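Local coordinates for vanadium-dependent bromoperoxidase (Corallina officinalis, PDB 1QHB), which catalyses the halogenation of organic substrates with bromide and hydrogen peroxide, using a bound vanadate ion, as a calcium-stabilised homododecamer, at residues N7-S10 with F16-R19; I189-G194 with S439-D444; T388-A393 with E564-G569; V416-F421 with K463-P468. One frame throughout, in Å; residues are numbered along the deposited sequence.

Interaction 1: N7-S10 with F16-R19; sequences NLQS and FDTR
Q9 and D17 meet through one side-chain hydrogen bond, the single point at which residues 7-10 and 16-19 touch. The amide nitrogen Q9 NE2 gives an N-H to D17 OD2 over 2.7 Å, short but bent, with 142° at the hydrogen. The amide and carboxylate planes stand 44° apart, and the donor reaches the oxygen from its anti side, somewhat out of the carboxylate plane. Q9 takes an unusual first torsion, with CG lodged between the backbone N and the carbonyl carbon (chi1 56°), and runs extended from there, which carries the amide across to the helix. Glutamine suits this place because it is long enough to span backbones whose CA atoms, Q9 and D17, lie 10.0 Å apart. The side chain of N7 turns forward, so that ND2 donates to the next carbonyl, L8 O, at 2.9 Å, from above the carbonyl plane. N7 of a neighbouring subunit packs on both Q9 and D17, where subunits of the dodecamer meet. S10 follows as the N-cap, its OG accepting from K13 N, a task its short hydroxyl suits. The loop thus leads straight into helix 11-28, whose first turns carry D17.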
loop_
_atom_site.group_PDB
_atom_site.type_symbol
_atom_site.label_atom_id
_atom_site.label_comp_id
_atom_site.label_asym_id
_atom_site.label_seq_id
_atom_site.Cartn_x
_atom_site.Cartn_y
_atom_site.Cartn_z
ATOM N N ASN A 7 11.244 -17.265 -1.162
ATOM C CA ASN A 7 10.221 -18.105 -0.566
ATOM C C ASN A 7 9.358 -18.585 -1.730
ATOM O O ASN A 7 9.377 -17.980 -2.783
ATOM C CB ASN A 7 9.369 -17.332 0.451
ATOM C CG ASN A 7 8.694 -16.153 -0.209
ATOM O OD1 ASN A 7 9.371 -15.172 -0.482
ATOM N ND2 ASN A 7 7.396 -16.280 -0.446
ATOM N N LEU A 8 8.688 -19.691 -1.535
ATOM C CA LEU A 8 7.712 -20.166 -2.489
ATOM C C LEU A 8 6.399 -19.471 -2.104
ATOM O O LEU A 8 6.229 -18.930 -1.004
ATOM C CB LEU A 8 7.562 -21.660 -2.201
ATOM C CG LEU A 8 8.814 -22.502 -2.478
ATOM C CD1 LEU A 8 8.630 -23.922 -1.960
ATOM C CD2 LEU A 8 9.020 -22.488 -4.006
ATOM N N GLN A 9 5.444 -19.600 -3.010
ATOM C CA GLN A 9 4.090 -19.182 -2.731
ATOM C C GLN A 9 3.200 -20.236 -3.383
ATOM O O GLN A 9 3.730 -21.060 -4.148
ATOM C CB GLN A 9 3.827 -17.767 -3.208
ATOM C CG GLN A 9 4.087 -17.467 -4.666
ATOM C CD GLN A 9 4.069 -15.950 -4.877
ATOM O OE1 GLN A 9 3.801 -15.192 -3.940
ATOM N NE2 GLN A 9 4.347 -15.515 -6.089
ATOM N N SER A 10 1.927 -20.196 -3.080
ATOM C CA SER A 10 0.974 -21.097 -3.723
ATOM C C SER A 10 1.088 -20.960 -5.233
ATOM O O SER A 10 1.486 -19.911 -5.725
ATOM C CB SER A 10 -0.429 -20.677 -3.233
ATOM O OG SER A 10 -0.786 -19.494 -3.915
ATOM N N PHE A 16 -0.752 -15.533 -10.720
ATOM C CA PHE A 16 -1.228 -14.162 -10.706
ATOM C C PHE A 16 -0.074 -13.193 -10.858
ATOM O O PHE A 16 -0.119 -12.241 -11.623
ATOM C CB PHE A 16 -1.975 -13.862 -9.393
ATOM C CG PHE A 16 -2.331 -12.414 -9.177
ATOM C CD1 PHE A 16 -3.412 -11.856 -9.817
ATOM C CD2 PHE A 16 -1.572 -11.631 -8.308
ATOM C CE1 PHE A 16 -3.750 -10.533 -9.633
ATOM C CE2 PHE A 16 -1.893 -10.285 -8.128
ATOM C CZ PHE A 16 -2.981 -9.697 -8.817
ATOM N N ASP A 17 0.965 -13.418 -10.057
ATOM C CA ASP A 17 2.178 -12.600 -10.074
ATOM C C ASP A 17 2.903 -12.660 -11.412
ATOM O O ASP A 17 3.557 -11.684 -11.795
ATOM C CB ASP A 17 3.122 -13.106 -8.937
ATOM C CG ASP A 17 2.702 -12.616 -7.570
ATOM O OD1 ASP A 17 1.834 -11.744 -7.421
ATOM O OD2 ASP A 17 3.261 -13.148 -6.585
ATOM N N THR A 18 2.888 -13.800 -12.114
ATOM C CA THR A 18 3.521 -13.848 -13.454
ATOM C C THR A 18 2.802 -12.928 -14.425
ATOM O O THR A 18 3.449 -12.109 -15.120
ATOM C CB THR A 18 3.538 -15.303 -13.958
ATOM O OG1 THR A 18 4.302 -16.082 -13.047
ATOM C CG2 THR A 18 4.199 -15.404 -15.331
ATOM N N ARG A 19 1.461 -12.923 -14.383
ATOM C CA ARG A 19 0.624 -12.098 -15.256
ATOM C C ARG A 19 0.810 -10.624 -14.972
ATOM O O ARG A 19 0.795 -9.846 -15.931
ATOM C CB ARG A 19 -0.856 -12.507 -15.121
ATOM C CG ARG A 19 -1.099 -13.883 -15.801
ATOM C CD ARG A 19 -2.472 -14.468 -15.523
ATOM N NE ARG A 19 -3.492 -13.744 -16.263
ATOM C CZ ARG A 19 -4.679 -14.207 -16.632
ATOM N NH1 ARG A 19 -5.003 -15.445 -16.294
ATOM N NH2 ARG A 19 -5.459 -13.391 -17.300
#

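Interaction 2: I189-G194 with S439-D444; sequences IERLNG and SSILDD
R191 and D444 form a salt bridge between two helices distant in sequence. R191 NH1 donates to D444 OD2 at 2.8 Å in a nearly straight bond, 163° at the hydrogen. The acceptor lies close to the guanidinium plane, yet the carboxylate is twisted 64° from that plane and its oxygen is met on the anti side, so the pair is single-pronged rather than a flat two-bond match. The arginine chain bends at chi3 (-72°), turning the head along the facing helix, and R191 NE is held by S187 O one turn back on its own helix; two bonds therefore fix how the guanidinium is rotated. Around this polar centre the packing is lighter. I441 CG1 lies over one guanidinium face, toward its rim, 4.1 Å from R191 NH1, and S440 OG comes within 3.8 Å of R191 CD. A long arginine suits the place, since its methylenes bridge the gap while its charge reaches the acid. On the buried side, L164 and Y163 of helix 153-167 pack on R191 and I441 respectively. The arrangement is a partly buried interhelical salt bridge, joining the end of helix 182-192 to the start of helix 439-456 in this largely helical haloperoxidase.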
loop_
_atom_site.group_PDB
_atom_site.type_symbol
_atom_site.label_atom_id
_atom_site.label_comp_id
_atom_site.label_asym_id
_atom_site.label_seq_id
_atom_site.Cartn_x
_atom_site.Cartn_y
_atom_site.Cartn_z
ATOM N N ILE A 189 10.860 -0.090 -66.658
ATOM C CA ILE A 189 12.053 0.270 -65.897
ATOM C C ILE A 189 12.614 1.649 -66.192
ATOM O O ILE A 189 13.225 2.346 -65.382
ATOM C CB ILE A 189 13.080 -0.835 -66.214
ATOM C CG1 ILE A 189 12.657 -2.123 -65.471
ATOM C CG2 ILE A 189 14.509 -0.495 -65.867
ATOM C CD1 ILE A 189 13.409 -3.340 -66.019
ATOM N N GLU A 190 12.560 2.081 -67.436
ATOM C CA GLU A 190 13.096 3.382 -67.858
ATOM C C GLU A 190 12.187 4.491 -67.358
ATOM O O GLU A 190 12.616 5.581 -67.006
ATOM C CB GLU A 190 13.218 3.240 -69.358
ATOM C CG GLU A 190 14.012 4.239 -70.171
ATOM C CD GLU A 190 14.117 3.702 -71.604
ATOM O OE1 GLU A 190 14.352 2.475 -71.730
ATOM O OE2 GLU A 190 13.947 4.470 -72.567
ATOM N N ARG A 191 10.888 4.281 -67.293
ATOM C CA ARG A 191 9.939 5.284 -66.816
ATOM C C ARG A 191 10.091 5.426 -65.307
ATOM O O ARG A 191 10.307 6.547 -64.830
ATOM C CB ARG A 191 8.555 4.886 -67.357
ATOM C CG ARG A 191 8.615 5.058 -68.895
ATOM C CD ARG A 191 7.248 5.063 -69.565
ATOM N NE ARG A 191 6.685 3.717 -69.534
ATOM C CZ ARG A 191 5.513 3.307 -69.988
ATOM N NH1 ARG A 191 4.703 4.182 -70.554
ATOM N NH2 ARG A 191 5.150 2.028 -69.866
ATOM N N LEU A 192 10.251 4.307 -64.576
ATOM C CA LEU A 192 10.441 4.395 -63.142
ATOM C C LEU A 192 11.806 5.003 -62.893
ATOM O O LEU A 192 11.877 5.873 -62.002
ATOM C CB LEU A 192 10.311 3.048 -62.447
ATOM C CG LEU A 192 8.935 2.357 -62.564
ATOM C CD1 LEU A 192 9.084 0.930 -62.086
ATOM C CD2 LEU A 192 7.911 3.143 -61.755
ATOM N N ASN A 193 12.821 4.656 -63.690
ATOM C CA ASN A 193 14.132 5.262 -63.463
ATOM C C ASN A 193 14.198 6.731 -63.900
ATOM O O ASN A 193 15.200 7.406 -63.623
ATOM C CB ASN A 193 15.283 4.504 -64.102
ATOM C CG ASN A 193 15.620 3.238 -63.346
ATOM O OD1 ASN A 193 15.405 3.198 -62.132
ATOM N ND2 ASN A 193 16.129 2.220 -64.014
ATOM N N GLY A 194 13.151 7.270 -64.486
ATOM C CA GLY A 194 13.105 8.670 -64.798
ATOM C C GLY A 194 12.515 9.438 -63.633
ATOM O O GLY A 194 12.382 10.628 -63.790
ATOM N N SER A 439 2.791 11.414 -67.174
ATOM C CA SER A 439 2.186 11.548 -68.490
ATOM C C SER A 439 2.336 10.379 -69.427
ATOM O O SER A 439 1.272 9.975 -69.887
ATOM C CB SER A 439 2.688 12.813 -69.206
ATOM O OG SER A 439 3.996 12.548 -69.682
ATOM N N SER A 440 3.488 9.818 -69.748
ATOM C CA SER A 440 3.504 8.698 -70.691
ATOM C C SER A 440 2.803 7.474 -70.134
ATOM O O SER A 440 2.026 6.835 -70.858
ATOM C CB SER A 440 4.931 8.346 -71.077
ATOM O OG SER A 440 5.797 8.557 -69.995
ATOM N N ILE A 441 2.976 7.182 -68.824
ATOM C CA ILE A 441 2.205 6.081 -68.253
ATOM C C ILE A 441 0.714 6.294 -68.410
ATOM O O ILE A 441 0.001 5.351 -68.724
ATOM C CB ILE A 441 2.566 5.925 -66.776
ATOM C CG1 ILE A 441 4.026 5.471 -66.671
ATOM C CG2 ILE A 441 1.661 4.913 -66.094
ATOM C CD1 ILE A 441 4.540 5.648 -65.241
ATOM N N LEU A 442 0.173 7.506 -68.212
ATOM C CA LEU A 442 -1.264 7.711 -68.261
ATOM C C LEU A 442 -1.880 7.543 -69.640
ATOM O O LEU A 442 -3.097 7.256 -69.727
ATOM C CB LEU A 442 -1.596 9.128 -67.740
ATOM C CG LEU A 442 -1.299 9.402 -66.264
ATOM C CD1 LEU A 442 -1.722 10.840 -65.926
ATOM C CD2 LEU A 442 -2.023 8.391 -65.371
ATOM N N ASP A 443 -1.078 7.734 -70.674
ATOM C CA ASP A 443 -1.481 7.552 -72.069
ATOM C C ASP A 443 -1.739 6.058 -72.326
ATOM O O ASP A 443 -2.799 5.683 -72.860
ATOM C CB ASP A 443 -0.395 7.991 -73.066
ATOM C CG ASP A 443 -0.178 9.486 -73.068
ATOM O OD1 ASP A 443 -1.174 10.243 -73.054
ATOM O OD2 ASP A 443 0.989 9.940 -73.073
ATOM N N ASP A 444 -0.826 5.222 -71.858
ATOM C CA ASP A 444 -1.046 3.780 -71.976
ATOM C C ASP A 444 -2.262 3.286 -71.236
ATOM O O ASP A 444 -2.988 2.392 -71.712
ATOM C CB ASP A 444 0.183 3.036 -71.387
ATOM C CG ASP A 444 1.368 3.266 -72.317
ATOM O OD1 ASP A 444 1.177 3.646 -73.496
ATOM O OD2 ASP A 444 2.502 3.083 -71.886
#

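Interaction 3: T388-A393 with E564-G569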
loop_
_atom_site.group_PDB
_atom_site.type_symbol
_atom_site.label_atom_id
_atom_site.label_comp_id
_atom_site.label_asym_id
_atom_site.label_seq_id
_atom_site.Cartn_x
_atom_site.Cartn_y
_atom_site.Cartn_z
ATOM N N THR A 388 -4.276 -11.269 -34.477
ATOM C CA THR A 388 -5.270 -10.280 -34.028
ATOM C C THR A 388 -4.645 -9.202 -33.178
ATOM O O THR A 388 -5.050 -8.039 -33.266
ATOM C CB THR A 388 -6.416 -10.979 -33.283
ATOM O OG1 THR A 388 -5.827 -11.911 -32.347
ATOM C CG2 THR A 388 -7.294 -11.708 -34.276
ATOM N N ARG A 389 -3.472 -9.479 -32.566
ATOM C CA ARG A 389 -2.802 -8.441 -31.788
ATOM C C ARG A 389 -2.231 -7.417 -32.766
ATOM O O ARG A 389 -2.324 -6.216 -32.508
ATOM C CB ARG A 389 -1.721 -9.030 -30.896
ATOM C CG ARG A 389 -2.270 -9.667 -29.656
ATOM C CD ARG A 389 -2.611 -11.140 -29.801
ATOM N NE ARG A 389 -3.356 -11.592 -28.614
ATOM C CZ ARG A 389 -4.059 -12.726 -28.583
ATOM N NH1 ARG A 389 -4.177 -13.531 -29.634
ATOM N NH2 ARG A 389 -4.679 -13.035 -27.432
ATOM N N ALA A 390 -1.631 -7.905 -33.837
ATOM C CA ALA A 390 -1.086 -6.993 -34.860
ATOM C C ALA A 390 -2.160 -6.186 -35.569
ATOM O O ALA A 390 -1.967 -5.014 -35.864
ATOM C CB ALA A 390 -0.300 -7.833 -35.875
ATOM N N LEU A 391 -3.338 -6.806 -35.802
ATOM C CA LEU A 391 -4.413 -6.098 -36.502
ATOM C C LEU A 391 -4.943 -4.954 -35.639
ATOM O O LEU A 391 -5.247 -3.882 -36.186
ATOM C CB LEU A 391 -5.580 -7.012 -36.918
ATOM C CG LEU A 391 -5.297 -7.997 -38.045
ATOM C CD1 LEU A 391 -6.401 -9.055 -38.089
ATOM C CD2 LEU A 391 -5.235 -7.179 -39.327
ATOM N N LYS A 392 -5.014 -5.142 -34.333
ATOM C CA LYS A 392 -5.487 -4.092 -33.454
ATOM C C LYS A 392 -4.569 -2.894 -33.567
ATOM O O LYS A 392 -5.077 -1.783 -33.734
ATOM C CB LYS A 392 -5.628 -4.514 -31.990
ATOM C CG LYS A 392 -6.853 -5.399 -31.697
ATOM C CD LYS A 392 -6.716 -6.019 -30.312
ATOM C CE LYS A 392 -7.643 -7.223 -30.143
ATOM N NZ LYS A 392 -7.679 -7.561 -28.675
ATOM N N ALA A 393 -3.256 -3.121 -33.616
ATOM C CA ALA A 393 -2.327 -2.012 -33.780
ATOM C C ALA A 393 -2.495 -1.325 -35.127
ATOM O O ALA A 393 -2.502 -0.081 -35.187
ATOM C CB ALA A 393 -0.871 -2.491 -33.651
ATOM N N GLU A 564 6.387 -6.801 -36.833
ATOM C CA GLU A 564 7.601 -7.369 -36.246
ATOM C C GLU A 564 7.684 -6.952 -34.771
ATOM O O GLU A 564 8.004 -7.789 -33.922
ATOM C CB GLU A 564 8.853 -6.818 -36.944
ATOM C CG GLU A 564 10.142 -7.376 -36.346
ATOM C CD GLU A 564 11.366 -6.925 -37.106
ATOM O OE1 GLU A 564 11.556 -5.701 -37.258
ATOM O OE2 GLU A 564 12.149 -7.772 -37.542
ATOM N N GLN A 565 7.440 -5.671 -34.457
ATOM C CA GLN A 565 7.491 -5.200 -33.077
ATOM C C GLN A 565 6.447 -5.878 -32.179
ATOM O O GLN A 565 6.625 -6.057 -30.962
ATOM C CB GLN A 565 7.180 -3.683 -32.984
ATOM C CG GLN A 565 8.230 -2.759 -33.581
ATOM C CD GLN A 565 7.776 -1.315 -33.764
ATOM O OE1 GLN A 565 7.299 -0.639 -32.861
ATOM N NE2 GLN A 565 7.937 -0.789 -34.999
ATOM N N ILE A 566 5.258 -6.094 -32.768
ATOM C CA ILE A 566 4.158 -6.687 -31.994
ATOM C C ILE A 566 4.582 -8.092 -31.618
ATOM O O ILE A 566 4.432 -8.476 -30.475
ATOM C CB ILE A 566 2.835 -6.670 -32.794
ATOM C CG1 ILE A 566 2.221 -5.277 -32.997
ATOM C CG2 ILE A 566 1.780 -7.556 -32.173
ATOM C CD1 ILE A 566 2.075 -4.453 -31.734
ATOM N N ALA A 567 5.102 -8.880 -32.563
ATOM C CA ALA A 567 5.538 -10.242 -32.327
ATOM C C ALA A 567 6.642 -10.310 -31.281
ATOM O O ALA A 567 6.555 -11.136 -30.376
ATOM C CB ALA A 567 6.076 -10.898 -33.588
ATOM N N ILE A 568 7.635 -9.438 -31.396
ATOM C CA ILE A 568 8.755 -9.408 -30.430
ATOM C C ILE A 568 8.224 -9.099 -29.023
ATOM O O ILE A 568 8.633 -9.693 -28.021
ATOM C CB ILE A 568 9.808 -8.351 -30.880
ATOM C CG1 ILE A 568 10.673 -8.845 -32.010
ATOM C CG2 ILE A 568 10.669 -7.899 -29.690
ATOM C CD1 ILE A 568 11.584 -7.859 -32.752
ATOM N N GLY A 569 7.268 -8.168 -28.917
ATOM C CA GLY A 569 6.627 -7.817 -27.647
ATOM C C GLY A 569 5.894 -8.947 -26.956
ATOM O O GLY A 569 6.046 -9.196 -25.754
#
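I566 makes the whole contact from its side, meeting three residues of helix 376-402 from helix 553-574. Its two branches divide the work. The methyl CG2 settles over the backbone, 3.8 Å from A390 N, with A390 CB at 4.3 Å and R389 CB at 4.0 Å from the same carbon. The other branch carries CD1 onward to A393 CB, 4.0 Å away, one turn further along. The first torsion (chi1 -70°) sets CG2 over A390, and a chi2 of -51° then turns CD1 to A393 CB. Beta-branched isoleucine fills such a place well, and the two alanines suit it because their single methyls let a bulky side chain come down on the helix backbone.

The close part is confined to this patch. No hydrogen bond crosses it, and the segment axes come no closer than 9.4 Å; their directions differ by 132°, so the helices cross steeply, well short of antiparallel. Toward R389 the contact thins: its CB touches I566, but the chain bends at chi2 and carries the guanidinium away to a polar network with D133, E385 O and E385 of a neighbouring subunit. The end of R389 thus lies among charges at a subunit interface, and this looser side is polar rather than solvent-exposed.

Further contacts continue the pairing of these two helices, with R389 against I570 and A393 against L562. Helix 484-499 lies beside both, its V487 touching A390 and its T494 touching A567.

Interaction 4: V416-F421 with K463-P468; sequences VNKNAF and KSFLLP
F465, N419 and K418 carry this contact, in which a loop is strapped along helix 407-422 by a pair of side-chain-to-backbone hydrogen bonds and a CH-pi contact. F465 buries the most surface. Its ring lies under the aliphatic part of K418, with K418 CD above the ring centre, 3.8 Å from the centroid and almost on the normal. K418 CG comes closer to the rim, 3.6 Å from F465 CE2. The lysine gets there with CG opposite its backbone N (chi1 -179°) and a bend at chi2, so that its methylenes cross the ring at about a right angle. A further bend at chi4 turns the ammonium, which is left 5.6 Å from the centroid, a long and at most weak cation-pi approach. Lysine suits a partly exposed place of this kind: the chain covers an aromatic ring while the charge stays at the margin. The phenylalanine fits the buried side, where L442 and A446 of helix 439-456 also pack on it.

N419 serves the backbone of the loop. An asparagine amide offers an acceptor and a donor side by side, and both are used on K463, two residues before F465. K463's own chain adds only a light touch, its CB near N419 OD1, and F465 N is held from the helix by S415 OG. The two bonds are unequal: K463 N reaches N419 OD1 at 3.2 Å, whereas N419 ND2 gives to K463 O at 2.8 Å, from above the carbonyl plane and with 153° at the hydrogen.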
loop_
_atom_site.group_PDB
_atom_site.type_symbol
_atom_site.label_atom_id
_atom_site.label_comp_id
_atom_site.label_asym_id
_atom_site.label_seq_id
_atom_site.Cartn_x
_atom_site.Cartn_y
_atom_site.Cartn_z
ATOM N N VAL A 416 -9.699 13.035 -62.853
ATOM C CA VAL A 416 -10.457 14.286 -62.870
ATOM C C VAL A 416 -9.578 15.471 -63.224
ATOM O O VAL A 416 -9.987 16.275 -64.067
ATOM C CB VAL A 416 -11.138 14.500 -61.518
ATOM C CG1 VAL A 416 -11.712 15.899 -61.346
ATOM C CG2 VAL A 416 -12.207 13.431 -61.377
ATOM N N ASN A 417 -8.395 15.637 -62.602
ATOM C CA ASN A 417 -7.528 16.762 -62.943
ATOM C C ASN A 417 -7.067 16.786 -64.394
ATOM O O ASN A 417 -6.986 17.853 -65.047
ATOM C CB ASN A 417 -6.296 16.685 -62.047
ATOM C CG ASN A 417 -5.123 17.588 -62.325
ATOM O OD1 ASN A 417 -4.328 17.473 -63.262
ATOM N ND2 ASN A 417 -4.910 18.578 -61.464
ATOM N N LYS A 418 -6.601 15.647 -64.887
ATOM C CA LYS A 418 -6.124 15.581 -66.266
ATOM C C LYS A 418 -7.284 15.831 -67.257
ATOM O O LYS A 418 -7.083 16.602 -68.204
ATOM C CB LYS A 418 -5.453 14.235 -66.529
ATOM C CG LYS A 418 -4.897 14.081 -67.939
ATOM C CD LYS A 418 -3.673 13.167 -67.914
ATOM C CE LYS A 418 -2.999 13.104 -69.273
ATOM N NZ LYS A 418 -2.463 14.419 -69.698
ATOM N N ASN A 419 -8.490 15.296 -67.087
ATOM C CA ASN A 419 -9.613 15.581 -67.954
ATOM C C ASN A 419 -9.981 17.062 -67.899
ATOM O O ASN A 419 -10.155 17.706 -68.963
ATOM C CB ASN A 419 -10.844 14.744 -67.592
ATOM C CG ASN A 419 -10.710 13.379 -68.246
ATOM O OD1 ASN A 419 -10.540 13.320 -69.465
ATOM N ND2 ASN A 419 -10.771 12.304 -67.485
ATOM N N ALA A 420 -10.034 17.671 -66.714
ATOM C CA ALA A 420 -10.295 19.109 -66.614
ATOM C C ALA A 420 -9.226 19.911 -67.346
ATOM O O ALA A 420 -9.470 20.927 -68.001
ATOM C CB ALA A 420 -10.260 19.584 -65.168
ATOM N N PHE A 421 -7.974 19.496 -67.229
ATOM C CA PHE A 421 -6.891 20.206 -67.890
ATOM C C PHE A 421 -7.074 20.270 -69.396
ATOM O O PHE A 421 -6.795 21.323 -69.978
ATOM C CB PHE A 421 -5.557 19.567 -67.557
ATOM C CG PHE A 421 -4.372 20.135 -68.277
ATOM C CD1 PHE A 421 -3.836 21.349 -67.905
ATOM C CD2 PHE A 421 -3.796 19.440 -69.325
ATOM C CE1 PHE A 421 -2.741 21.872 -68.569
ATOM C CE2 PHE A 421 -2.705 19.964 -69.999
ATOM C CZ PHE A 421 -2.166 21.179 -69.612
ATOM N N LYS A 463 -11.805 10.829 -71.104
ATOM C CA LYS A 463 -10.901 9.682 -71.134
ATOM C C LYS A 463 -10.880 9.168 -69.682
ATOM O O LYS A 463 -11.352 9.882 -68.772
ATOM C CB LYS A 463 -9.504 10.065 -71.580
ATOM C CG LYS A 463 -9.386 10.510 -73.024
ATOM C CD LYS A 463 -7.976 10.312 -73.549
ATOM C CE LYS A 463 -7.173 11.590 -73.485
ATOM N NZ LYS A 463 -5.790 11.341 -73.985
ATOM N N SER A 464 -10.384 7.948 -69.474
ATOM C CA SER A 464 -10.340 7.472 -68.099
ATOM C C SER A 464 -8.888 7.250 -67.707
ATOM O O SER A 464 -8.244 6.429 -68.378
ATOM C CB SER A 464 -11.113 6.165 -67.921
ATOM O OG SER A 464 -10.639 5.587 -66.707
ATOM N N PHE A 465 -8.388 8.028 -66.717
ATOM C CA PHE A 465 -7.012 7.759 -66.298
ATOM C C PHE A 465 -7.024 7.012 -64.957
ATOM O O PHE A 465 -6.015 6.973 -64.268
ATOM C CB PHE A 465 -6.183 9.044 -66.224
ATOM C CG PHE A 465 -6.228 9.785 -67.553
ATOM C CD1 PHE A 465 -5.358 9.450 -68.582
ATOM C CD2 PHE A 465 -7.131 10.814 -67.748
ATOM C CE1 PHE A 465 -5.405 10.130 -69.783
ATOM C CE2 PHE A 465 -7.173 11.496 -68.959
ATOM C CZ PHE A 465 -6.332 11.142 -69.997
ATOM N N LEU A 466 -8.154 6.427 -64.539
ATOM C CA LEU A 466 -8.275 5.696 -63.321
ATOM C C LEU A 466 -7.318 4.505 -63.234
ATOM O O LEU A 466 -6.900 3.921 -64.242
ATOM C CB LEU A 466 -9.707 5.180 -63.210
ATOM C CG LEU A 466 -10.745 6.320 -63.207
ATOM C CD1 LEU A 466 -12.089 5.675 -63.521
ATOM C CD2 LEU A 466 -10.727 7.098 -61.910
ATOM N N LEU A 467 -6.973 4.139 -61.987
ATOM C CA LEU A 467 -6.091 2.973 -61.810
ATOM C C LEU A 467 -6.969 1.737 -61.923
ATOM O O LEU A 467 -7.936 1.543 -61.173
ATOM C CB LEU A 467 -5.433 3.106 -60.418
ATOM C CG LEU A 467 -4.637 1.886 -59.937
ATOM C CD1 LEU A 467 -3.310 1.768 -60.637
ATOM C CD2 LEU A 467 -4.317 2.001 -58.441
ATOM N N PRO A 468 -6.692 0.844 -62.860
ATOM C CA PRO A 468 -7.455 -0.374 -63.044
ATOM C C PRO A 468 -7.352 -1.218 -61.785
ATOM O O PRO A 468 -6.249 -1.478 -61.319
ATOM C CB PRO A 468 -6.880 -1.019 -64.296
ATOM C CG PRO A 468 -6.088 0.054 -65.002
ATOM C CD PRO A 468 -5.581 0.937 -63.866
#

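Overall arrangement
Interactions 2 and 4 are neighbours, with centres about 16 Å apart, and L442 joins them: its O lies 3.4 Å from F465 CD1, and its CD1 3.6 Å from K418 CD. Helix 439-456 thus faces R191 on one side and the K418-F465 CH-pi contact on another. Interaction 3 lies across the chain's centre from both, about 37 Å and 39 Å away between centres. It is the contact nearest the vanadate site: the side chain of A390 is about 8 Å from G484 and that of A393 about 10 Å from K398, both residues of the vanadate-binding site. Interaction 1 is peripheral, about 27 Å from interaction 3 between centres, and both meet the same neighbouring subunit.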